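Local coordinates for protein phosphatase (Thermotoga maritima, PDB 1NF2) that probably acts as a magnesium-dependent phosphatase of the haloacid dehalogenase (HAD) family, at residues A[67-72]-A[78-83]. Numbering follows the deposited sequence.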
ATOM      1  N   GLY A  67      -4.815  -0.489  -0.985  1.00 19.80           N
ATOM      2  CA  GLY A  67      -6.154  -0.795  -1.460  1.00 19.69           C
ATOM      3  C   GLY A  67      -7.002   0.333  -2.018  1.00 19.49           C
ATOM      4  O   GLY A  67      -8.016   0.061  -2.675  1.00 19.31           O
ATOM      5  N   ALA A  68      -6.603   1.584  -1.779  1.00 27.99           N
ATOM      6  CA  ALA A  68      -7.368   2.734  -2.256  1.00 29.68           C
ATOM      7  C   ALA A  68      -7.226   2.930  -3.762  1.00 32.09           C
ATOM      8  O   ALA A  68      -8.133   3.447  -4.418  1.00 32.33           O
ATOM      9  CB  ALA A  68      -6.939   4.005  -1.515  1.00 13.65           C
ATOM     10  N   ILE A  69      -6.087   2.526  -4.312  1.00 20.77           N
ATOM     11  CA  ILE A  69      -5.875   2.654  -5.744  1.00 21.26           C
ATOM     12  C   ILE A  69      -5.596   1.334  -6.450  1.00 22.13           C
ATOM     13  O   ILE A  69      -4.805   0.515  -5.974  1.00 22.96           O
ATOM     14  CB  ILE A  69      -4.718   3.629  -6.049  1.00 27.86           C
ATOM     15  CG1 ILE A  69      -5.177   5.060  -5.737  1.00 30.77           C
ATOM     16  CG2 ILE A  69      -4.278   3.509  -7.502  1.00 25.98           C
ATOM     17  CD1 ILE A  69      -4.225   6.136  -6.192  1.00 34.05           C
ATOM     18  N   VAL A  70      -6.279   1.130  -7.574  1.00 23.89           N
ATOM     19  CA  VAL A  70      -6.074  -0.051  -8.407  1.00 23.10           C
ATOM     20  C   VAL A  70      -5.721   0.516  -9.778  1.00 24.58           C
ATOM     21  O   VAL A  70      -6.487   1.281 -10.363  1.00 24.39           O
ATOM     22  CB  VAL A  70      -7.339  -0.934  -8.518  1.00 21.48           C
ATOM     23  CG1 VAL A  70      -7.085  -2.095  -9.481  1.00 21.29           C
ATOM     24  CG2 VAL A  70      -7.709  -1.485  -7.151  1.00 19.04           C
ATOM     25  N   TYR A  71      -4.544   0.152 -10.273  1.00 24.55           N
ATOM     26  CA  TYR A  71      -4.063   0.642 -11.555  1.00 24.73           C
ATOM     27  C   TYR A  71      -3.772  -0.466 -12.566  1.00 26.48           C
ATOM     28  O   TYR A  71      -3.265  -1.529 -12.209  1.00 26.28           O
ATOM     29  CB  TYR A  71      -2.809   1.482 -11.302  1.00 24.13           C
ATOM     30  CG  TYR A  71      -1.872   1.648 -12.482  1.00 26.93           C
ATOM     31  CD1 TYR A  71      -1.045   0.597 -12.902  1.00 28.22           C
ATOM     32  CD2 TYR A  71      -1.785   2.866 -13.159  1.00 26.19           C
ATOM     33  CE1 TYR A  71      -0.155   0.754 -13.964  1.00 27.19           C
ATOM     34  CE2 TYR A  71      -0.894   3.037 -14.222  1.00 29.23           C
ATOM     35  CZ  TYR A  71      -0.083   1.976 -14.618  1.00 29.78           C
ATOM     36  OH  TYR A  71       0.801   2.147 -15.659  1.00 30.51           O
ATOM     37  N   LEU A  72      -4.110  -0.206 -13.826  1.00 31.02           N
ATOM     38  CA  LEU A  72      -3.861  -1.138 -14.930  1.00 32.39           C
ATOM     39  C   LEU A  72      -2.976  -0.412 -15.934  1.00 34.73           C
ATOM     40  O   LEU A  72      -3.266   0.722 -16.321  1.00 34.11           O
ATOM     41  CB  LEU A  72      -5.165  -1.565 -15.624  1.00 23.48           C
ATOM     42  CG  LEU A  72      -6.052  -2.556 -14.869  1.00 22.91           C
ATOM     43  CD1 LEU A  72      -7.233  -2.972 -15.740  1.00 22.83           C
ATOM     44  CD2 LEU A  72      -5.232  -3.772 -14.486  1.00 24.09           C
ATOM     45  N   ILE A  78      -8.389   2.539 -12.188  1.00 32.64           N
ATOM     46  CA  ILE A  78      -9.779   2.121 -12.359  1.00 31.61           C
ATOM     47  C   ILE A  78     -10.526   2.070 -11.027  1.00 31.11           C
ATOM     48  O   ILE A  78     -11.721   1.790 -10.984  1.00 31.17           O
ATOM     49  CB  ILE A  78      -9.897   0.741 -13.071  1.00 29.59           C
ATOM     50  CG1 ILE A  78      -9.172  -0.350 -12.264  1.00 29.82           C
ATOM     51  CG2 ILE A  78      -9.393   0.863 -14.506  1.00 25.94           C
ATOM     52  CD1 ILE A  78      -7.671  -0.379 -12.418  1.00 33.91           C
ATOM     53  N   LEU A  79      -9.799   2.317  -9.944  1.00 25.88           N
ATOM     54  CA  LEU A  79     -10.374   2.376  -8.605  1.00 25.65           C
ATOM     55  C   LEU A  79      -9.581   3.460  -7.890  1.00 27.34           C
ATOM     56  O   LEU A  79      -8.347   3.374  -7.775  1.00 26.10           O
ATOM     57  CB  LEU A  79     -10.218   1.062  -7.843  1.00 28.74           C
ATOM     58  CG  LEU A  79     -10.886   1.128  -6.461  1.00 30.34           C
ATOM     59  CD1 LEU A  79     -12.403   1.251  -6.644  1.00 31.16           C
ATOM     60  CD2 LEU A  79     -10.556  -0.102  -5.637  1.00 28.91           C
ATOM     61  N   ASN A  80     -10.284   4.483  -7.422  1.00 29.04           N
ATOM     62  CA  ASN A  80      -9.633   5.588  -6.740  1.00 29.61           C
ATOM     63  C   ASN A  80     -10.430   5.989  -5.501  1.00 29.75           C
ATOM     64  O   ASN A  80     -11.239   6.915  -5.541  1.00 32.37           O
ATOM     65  CB  ASN A  80      -9.501   6.766  -7.704  1.00 27.02           C
ATOM     66  CG  ASN A  80      -8.621   7.871  -7.162  1.00 30.05           C
ATOM     67  OD1 ASN A  80      -8.437   8.896  -7.809  1.00 32.41           O
ATOM     68  ND2 ASN A  80      -8.073   7.670  -5.973  1.00 32.22           N
ATOM     69  N   GLU A  81     -10.199   5.270  -4.407  1.00 25.80           N
ATOM     70  CA  GLU A  81     -10.871   5.520  -3.135  1.00 25.67           C
ATOM     71  C   GLU A  81     -10.243   6.723  -2.433  1.00 25.88           C
ATOM     72  O   GLU A  81      -9.017   6.818  -2.335  1.00 23.94           O
ATOM     73  CB  GLU A  81     -10.750   4.295  -2.230  1.00 25.63           C
ATOM     74  CG  GLU A  81     -11.467   3.045  -2.736  1.00 29.24           C
ATOM     75  CD  GLU A  81     -12.976   3.075  -2.513  1.00 30.62           C
ATOM     76  OE1 GLU A  81     -13.589   1.984  -2.473  1.00 31.10           O
ATOM     77  OE2 GLU A  81     -13.551   4.181  -2.383  1.00 28.91           O
ATOM     78  N   LYS A  82     -11.080   7.638  -1.950  1.00 20.12           N
ATOM     79  CA  LYS A  82     -10.579   8.823  -1.257  1.00 22.56           C
ATOM     80  C   LYS A  82     -11.505   9.300  -0.145  1.00 23.15           C
ATOM     81  O   LYS A  82     -12.603   8.761   0.050  1.00 18.61           O
ATOM     82  CB  LYS A  82     -10.343   9.952  -2.266  1.00 40.08           C
ATOM     83  CG  LYS A  82     -11.547  10.284  -3.127  1.00 42.53           C
ATOM     84  CD  LYS A  82     -11.126  10.913  -4.452  1.00 43.62           C
ATOM     85  CE  LYS A  82     -10.332  12.195  -4.252  1.00 46.55           C
ATOM     86  NZ  LYS A  82      -9.889  12.793  -5.548  1.00 49.30           N
ATOM     87  N   ILE A  83     -11.037  10.277   0.623  1.00 28.25           N
ATOM     88  CA  ILE A  83     -11.870  10.835   1.676  1.00 32.18           C
ATOM     89  C   ILE A  83     -12.758  11.863   0.969  1.00 34.45           C
ATOM     90  O   ILE A  83     -12.259  12.780   0.307  1.00 34.91           O
ATOM     91  CB  ILE A  83     -11.033  11.537   2.774  1.00 35.99           C
ATOM     92  CG1 ILE A  83     -10.259  10.506   3.594  1.00 37.23           C
ATOM     93  CG2 ILE A  83     -11.944  12.316   3.704  1.00 35.98           C
ATOM     94  CD1 ILE A  83      -8.757  10.628   3.480  1.00 40.48           C
TER
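V70 and L79 form the antiparallel hydrogen-bonded pair of this beta hairpin, with V70 N giving its hydrogen to L79 O at 3.1 Å. On the same face their side chains meet, V70 CG2 lying 3.5 Å from L79 CD2. V70 CG1, anti to its own backbone N (chi1 176°), is turned the other way along the strand and, like L72, lies toward the I78 side chain, although the placing of I78 CD1 is doubtful. I78 and L79 together face V70 in a classic beta bulge. Further along, E81 N bonds A68 O at 2.8 Å and nearly straight (168°), and the E81 CB lies 3.9 Å from A68 CB. On the opposite face I69 and N80, a non-hydrogen-bonded pair, run side by side, the amide ND2 resting 3.9 Å from I69 CG1. Shortening I69 to an alanine removes CG1, CG2 and CD1, and is likely to leave the N80 amide without its apolar neighbour and open a gap against L45. A second classic bulge, at A68 and I69, interrupts the pairing of this strand with strand 62-64, where Y71 makes backbone bonds with T62. Strand 76-80 edges the HAD core sheet; helix 191-202 covers the V70 and L72 side, and helix 45-55 packs against I69 and Y71.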